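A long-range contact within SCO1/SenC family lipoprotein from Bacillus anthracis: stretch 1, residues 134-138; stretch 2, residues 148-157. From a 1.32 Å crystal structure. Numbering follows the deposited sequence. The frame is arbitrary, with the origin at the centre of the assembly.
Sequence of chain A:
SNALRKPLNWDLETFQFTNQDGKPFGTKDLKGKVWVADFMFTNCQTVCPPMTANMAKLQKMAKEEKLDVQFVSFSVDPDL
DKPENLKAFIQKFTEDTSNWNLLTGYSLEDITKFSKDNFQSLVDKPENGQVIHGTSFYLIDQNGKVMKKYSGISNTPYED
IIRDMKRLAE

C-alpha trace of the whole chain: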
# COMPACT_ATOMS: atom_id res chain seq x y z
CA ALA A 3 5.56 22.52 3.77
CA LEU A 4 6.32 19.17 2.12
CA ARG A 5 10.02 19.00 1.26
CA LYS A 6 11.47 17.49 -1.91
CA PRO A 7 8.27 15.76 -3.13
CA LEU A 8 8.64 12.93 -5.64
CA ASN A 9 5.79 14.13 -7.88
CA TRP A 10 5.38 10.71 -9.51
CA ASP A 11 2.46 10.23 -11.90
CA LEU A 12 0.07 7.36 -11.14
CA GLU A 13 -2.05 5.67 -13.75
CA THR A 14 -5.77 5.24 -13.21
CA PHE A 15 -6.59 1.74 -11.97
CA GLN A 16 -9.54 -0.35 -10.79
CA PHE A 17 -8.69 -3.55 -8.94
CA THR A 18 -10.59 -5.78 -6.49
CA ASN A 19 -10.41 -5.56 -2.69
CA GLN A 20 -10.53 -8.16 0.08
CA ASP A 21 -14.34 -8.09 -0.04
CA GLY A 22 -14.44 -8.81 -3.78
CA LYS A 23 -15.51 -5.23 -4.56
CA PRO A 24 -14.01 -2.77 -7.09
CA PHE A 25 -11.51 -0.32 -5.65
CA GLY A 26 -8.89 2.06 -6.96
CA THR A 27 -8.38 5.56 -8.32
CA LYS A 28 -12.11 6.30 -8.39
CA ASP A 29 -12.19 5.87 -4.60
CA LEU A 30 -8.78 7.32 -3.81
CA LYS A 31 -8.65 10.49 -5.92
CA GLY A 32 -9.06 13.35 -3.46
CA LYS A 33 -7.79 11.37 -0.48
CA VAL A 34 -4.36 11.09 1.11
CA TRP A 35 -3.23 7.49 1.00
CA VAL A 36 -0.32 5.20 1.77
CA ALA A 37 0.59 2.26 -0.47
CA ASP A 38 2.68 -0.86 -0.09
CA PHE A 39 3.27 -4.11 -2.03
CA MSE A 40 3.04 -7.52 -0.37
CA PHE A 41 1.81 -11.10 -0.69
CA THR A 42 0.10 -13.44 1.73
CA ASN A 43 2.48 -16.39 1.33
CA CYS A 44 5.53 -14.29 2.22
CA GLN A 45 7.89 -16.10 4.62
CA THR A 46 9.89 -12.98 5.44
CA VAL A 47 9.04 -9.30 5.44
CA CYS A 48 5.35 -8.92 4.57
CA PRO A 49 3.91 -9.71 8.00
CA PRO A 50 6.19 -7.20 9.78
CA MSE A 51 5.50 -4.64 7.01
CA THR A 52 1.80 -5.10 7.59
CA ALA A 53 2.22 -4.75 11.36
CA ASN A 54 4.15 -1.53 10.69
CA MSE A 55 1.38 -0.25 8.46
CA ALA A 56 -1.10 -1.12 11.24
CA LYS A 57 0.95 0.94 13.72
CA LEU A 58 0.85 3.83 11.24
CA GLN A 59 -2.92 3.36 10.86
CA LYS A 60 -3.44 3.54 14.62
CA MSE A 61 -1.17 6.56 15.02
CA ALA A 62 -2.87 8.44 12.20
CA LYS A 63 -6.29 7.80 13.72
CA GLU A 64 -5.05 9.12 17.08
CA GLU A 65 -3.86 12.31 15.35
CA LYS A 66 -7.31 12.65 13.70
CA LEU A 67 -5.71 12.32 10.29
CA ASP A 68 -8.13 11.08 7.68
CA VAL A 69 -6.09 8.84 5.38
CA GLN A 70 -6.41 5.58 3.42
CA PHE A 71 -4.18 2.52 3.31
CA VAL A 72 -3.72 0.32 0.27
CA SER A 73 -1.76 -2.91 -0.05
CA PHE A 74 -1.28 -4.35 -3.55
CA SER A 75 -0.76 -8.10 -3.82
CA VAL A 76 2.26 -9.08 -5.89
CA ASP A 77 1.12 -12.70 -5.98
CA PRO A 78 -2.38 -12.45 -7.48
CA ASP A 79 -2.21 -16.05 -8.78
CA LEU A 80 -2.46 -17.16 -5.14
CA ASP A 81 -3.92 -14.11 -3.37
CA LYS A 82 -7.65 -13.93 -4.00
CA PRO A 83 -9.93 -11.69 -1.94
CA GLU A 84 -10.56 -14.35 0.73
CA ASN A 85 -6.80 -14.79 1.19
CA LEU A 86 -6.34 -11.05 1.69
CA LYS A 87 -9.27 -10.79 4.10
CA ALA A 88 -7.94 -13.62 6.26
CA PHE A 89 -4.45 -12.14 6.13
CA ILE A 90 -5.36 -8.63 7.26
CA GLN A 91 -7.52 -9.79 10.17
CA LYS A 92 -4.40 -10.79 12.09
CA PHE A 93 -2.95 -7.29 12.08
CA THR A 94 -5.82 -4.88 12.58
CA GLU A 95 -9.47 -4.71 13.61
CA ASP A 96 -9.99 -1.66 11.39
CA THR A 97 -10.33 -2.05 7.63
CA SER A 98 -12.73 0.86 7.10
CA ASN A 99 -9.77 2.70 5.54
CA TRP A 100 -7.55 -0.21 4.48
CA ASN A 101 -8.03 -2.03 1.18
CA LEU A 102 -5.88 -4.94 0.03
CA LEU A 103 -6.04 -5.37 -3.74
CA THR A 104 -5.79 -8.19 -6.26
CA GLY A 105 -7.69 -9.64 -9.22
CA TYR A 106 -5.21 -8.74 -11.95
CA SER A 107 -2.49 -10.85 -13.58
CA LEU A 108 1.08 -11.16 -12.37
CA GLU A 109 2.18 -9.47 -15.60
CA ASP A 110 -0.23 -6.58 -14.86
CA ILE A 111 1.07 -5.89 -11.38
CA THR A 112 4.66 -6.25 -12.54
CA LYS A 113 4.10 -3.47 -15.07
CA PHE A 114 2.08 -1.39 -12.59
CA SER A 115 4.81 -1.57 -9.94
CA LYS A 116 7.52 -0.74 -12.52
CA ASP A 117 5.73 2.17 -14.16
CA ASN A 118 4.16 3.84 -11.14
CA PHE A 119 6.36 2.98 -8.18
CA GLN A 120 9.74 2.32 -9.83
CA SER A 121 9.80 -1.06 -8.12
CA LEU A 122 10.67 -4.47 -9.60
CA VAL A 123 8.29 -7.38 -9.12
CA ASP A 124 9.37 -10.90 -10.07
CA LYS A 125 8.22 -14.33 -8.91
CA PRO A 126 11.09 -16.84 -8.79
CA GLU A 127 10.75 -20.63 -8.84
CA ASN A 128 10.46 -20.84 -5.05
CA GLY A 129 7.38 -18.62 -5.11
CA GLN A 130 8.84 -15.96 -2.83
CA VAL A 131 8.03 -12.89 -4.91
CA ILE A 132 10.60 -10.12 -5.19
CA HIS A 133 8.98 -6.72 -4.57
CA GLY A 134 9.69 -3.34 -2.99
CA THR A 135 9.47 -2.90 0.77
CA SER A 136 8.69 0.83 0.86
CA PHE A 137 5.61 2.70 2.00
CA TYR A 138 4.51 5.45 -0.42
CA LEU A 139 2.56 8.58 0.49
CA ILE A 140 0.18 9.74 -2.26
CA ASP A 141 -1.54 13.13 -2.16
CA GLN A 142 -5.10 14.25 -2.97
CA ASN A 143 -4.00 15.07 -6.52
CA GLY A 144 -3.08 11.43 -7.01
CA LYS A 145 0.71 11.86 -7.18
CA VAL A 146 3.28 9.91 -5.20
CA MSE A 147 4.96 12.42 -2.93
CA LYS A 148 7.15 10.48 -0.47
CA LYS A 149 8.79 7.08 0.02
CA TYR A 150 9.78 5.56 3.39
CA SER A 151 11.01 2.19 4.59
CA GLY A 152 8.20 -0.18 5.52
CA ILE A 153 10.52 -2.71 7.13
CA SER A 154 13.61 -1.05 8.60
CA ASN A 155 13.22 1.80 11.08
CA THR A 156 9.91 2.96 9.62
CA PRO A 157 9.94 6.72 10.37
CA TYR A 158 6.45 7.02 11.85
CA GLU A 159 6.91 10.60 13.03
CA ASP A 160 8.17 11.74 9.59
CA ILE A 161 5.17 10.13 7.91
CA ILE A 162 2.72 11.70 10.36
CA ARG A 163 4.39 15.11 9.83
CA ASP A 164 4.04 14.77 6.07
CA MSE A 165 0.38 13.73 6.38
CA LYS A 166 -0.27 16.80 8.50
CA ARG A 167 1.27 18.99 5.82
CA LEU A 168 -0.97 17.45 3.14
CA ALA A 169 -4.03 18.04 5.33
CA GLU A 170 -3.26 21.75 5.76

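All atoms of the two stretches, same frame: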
# COMPACT_ATOMS: atom_id res chain seq x y z
N GLY A 134 9.17 -4.42 -3.82
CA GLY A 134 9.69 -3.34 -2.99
C GLY A 134 9.12 -3.37 -1.59
O GLY A 134 7.99 -3.81 -1.38
N THR A 135 9.89 -2.88 -0.62
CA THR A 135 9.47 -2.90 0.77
C THR A 135 9.13 -1.51 1.31
O THR A 135 9.02 -1.31 2.52
CB THR A 135 10.54 -3.53 1.67
OG1 THR A 135 11.77 -2.84 1.47
CG2 THR A 135 10.74 -5.00 1.32
N SER A 136 8.97 -0.54 0.42
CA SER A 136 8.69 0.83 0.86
C SER A 136 7.21 1.07 1.15
O SER A 136 6.34 0.33 0.67
CB SER A 136 9.13 1.84 -0.20
OG SER A 136 10.53 1.78 -0.42
N PHE A 137 6.94 2.11 1.93
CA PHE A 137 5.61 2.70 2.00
C PHE A 137 5.66 3.99 1.17
O PHE A 137 6.63 4.74 1.24
CB PHE A 137 5.25 3.09 3.44
CG PHE A 137 5.04 1.92 4.39
CD1 PHE A 137 4.91 0.60 3.94
CD2 PHE A 137 4.91 2.17 5.75
CE1 PHE A 137 4.71 -0.44 4.84
CE2 PHE A 137 4.71 1.14 6.66
CZ PHE A 137 4.60 -0.16 6.21
N TYR A 138 4.60 4.26 0.42
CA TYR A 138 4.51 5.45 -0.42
C TYR A 138 3.35 6.32 0.00
O TYR A 138 2.23 5.83 0.17
CB TYR A 138 4.32 5.05 -1.88
CG TYR A 138 5.40 4.15 -2.40
CD1 TYR A 138 6.55 4.68 -2.98
CD2 TYR A 138 5.29 2.78 -2.32
CE1 TYR A 138 7.55 3.85 -3.47
CE2 TYR A 138 6.28 1.94 -2.80
CZ TYR A 138 7.40 2.48 -3.36
OH TYR A 138 8.39 1.64 -3.84
N LYS A 148 6.07 10.90 -1.36
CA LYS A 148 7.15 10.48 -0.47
C LYS A 148 7.27 8.97 -0.42
O LYS A 148 6.28 8.25 -0.62
CB LYS A 148 6.89 10.99 0.96
CG LYS A 148 6.91 12.51 1.11
CD LYS A 148 8.33 13.00 0.94
CE LYS A 148 8.58 14.30 1.67
NZ LYS A 148 10.05 14.51 1.84
N LYS A 149 8.48 8.49 -0.15
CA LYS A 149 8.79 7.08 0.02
C LYS A 149 9.52 6.90 1.35
O LYS A 149 10.40 7.69 1.70
CB LYS A 149 9.70 6.62 -1.13
CG LYS A 149 10.07 5.13 -1.12
CD LYS A 149 11.06 4.78 -2.22
CE LYS A 149 12.49 4.93 -1.74
NZ LYS A 149 13.48 4.47 -2.75
N TYR A 150 9.17 5.84 2.09
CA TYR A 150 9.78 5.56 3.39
C TYR A 150 9.99 4.07 3.51
O TYR A 150 9.33 3.30 2.82
CB TYR A 150 8.85 5.96 4.54
CG TYR A 150 8.13 7.28 4.40
CD1 TYR A 150 8.68 8.45 4.88
CD2 TYR A 150 6.87 7.33 3.82
CE1 TYR A 150 8.00 9.66 4.76
CE2 TYR A 150 6.18 8.53 3.70
CZ TYR A 150 6.75 9.68 4.18
OH TYR A 150 6.05 10.86 4.07
N SER A 151 10.88 3.62 4.39
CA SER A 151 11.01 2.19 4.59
C SER A 151 9.82 1.61 5.36
O SER A 151 9.43 2.11 6.41
CB SER A 151 12.31 1.83 5.31
OG SER A 151 12.40 0.42 5.47
N GLY A 152 9.27 0.52 4.83
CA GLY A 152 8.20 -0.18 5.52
C GLY A 152 8.69 -1.31 6.41
O GLY A 152 7.89 -1.97 7.06
N ILE A 153 9.99 -1.53 6.45
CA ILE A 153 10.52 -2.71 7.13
C ILE A 153 11.67 -2.41 8.09
O ILE A 153 11.86 -3.11 9.08
CB ILE A 153 10.94 -3.81 6.11
CG1 ILE A 153 11.31 -5.10 6.83
CG2 ILE A 153 12.10 -3.33 5.24
CD1 ILE A 153 10.13 -5.83 7.43
N SER A 154 12.45 -1.38 7.79
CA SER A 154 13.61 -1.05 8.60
C SER A 154 13.51 0.37 9.14
O SER A 154 13.59 1.34 8.38
CB SER A 154 14.89 -1.22 7.78
OG SER A 154 16.04 -0.94 8.56
N ASN A 155 13.33 0.49 10.45
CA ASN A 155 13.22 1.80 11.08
C ASN A 155 12.18 2.70 10.41
O ASN A 155 12.48 3.84 10.07
CB ASN A 155 14.58 2.49 11.10
CG ASN A 155 14.60 3.72 11.98
OD1 ASN A 155 13.79 3.85 12.90
ND2 ASN A 155 15.53 4.62 11.70
N THR A 156 10.99 2.17 10.20
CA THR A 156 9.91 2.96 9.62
C THR A 156 9.79 4.29 10.38
O THR A 156 9.64 4.30 11.61
CB THR A 156 8.59 2.19 9.66
OG1 THR A 156 8.72 0.99 8.89
CG2 THR A 156 7.46 3.03 9.10
N PRO A 157 9.88 5.43 9.67
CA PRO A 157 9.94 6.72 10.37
C PRO A 157 8.53 7.27 10.63
O PRO A 157 8.09 8.21 9.95
CB PRO A 157 10.68 7.60 9.37
CG PRO A 157 10.28 7.06 8.04
CD PRO A 157 10.15 5.56 8.23
O HOH W 1 12.49 -0.48 2.65

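Strands 136-138 and 148-151 run antiparallel, their axes approaching to 4.5 Å, and main-chain groups supply all the direct hydrogen bonds between the two stretches. Phe137 and Tyr150 form the hydrogen-bonded pair: Phe137 N donates to Tyr150 O (2.8 Å) and Tyr150 N returns the bond to Phe137 O (2.9 Å), so both residues have amide and carbonyl satisfied. Past the strand end, Gly152 N donates to Thr135 O (3.0 Å, N-H...O angle 138°), extending the ladder into the loop. CA-H...O contacts supplement it, from Lys149 CA to Phe137 O (3.4 Å) and from Tyr138 CA to Lys148 O (3.3 Å).

The Phe137 ring lies against Gly152, whose CA sits 3.5 Å from the ring centroid, nearly on the ring normal. The missing side chain makes this possible: a CB here would fall 2.5 Å from Phe137 CE1 and 2.7 Å from Thr135 O. On the sheet face shared by Tyr138 and Lys149, the lysine's aliphatic stem packs against the ring, with Lys149 CG 3.7 Å from Tyr138 CE1.

A water links Thr135 OG1 (2.7 Å) to Ser151 OG (3.0 Å). Ser151 OG also accepts from Ser154 N (2.9 Å) and Ile153 N (3.3 Å), tying down the turn, while Thr156 OG1 donates to Ser151 O (2.8 Å). Lys148 NZ and Tyr150 OH are satisfied elsewhere in the structure.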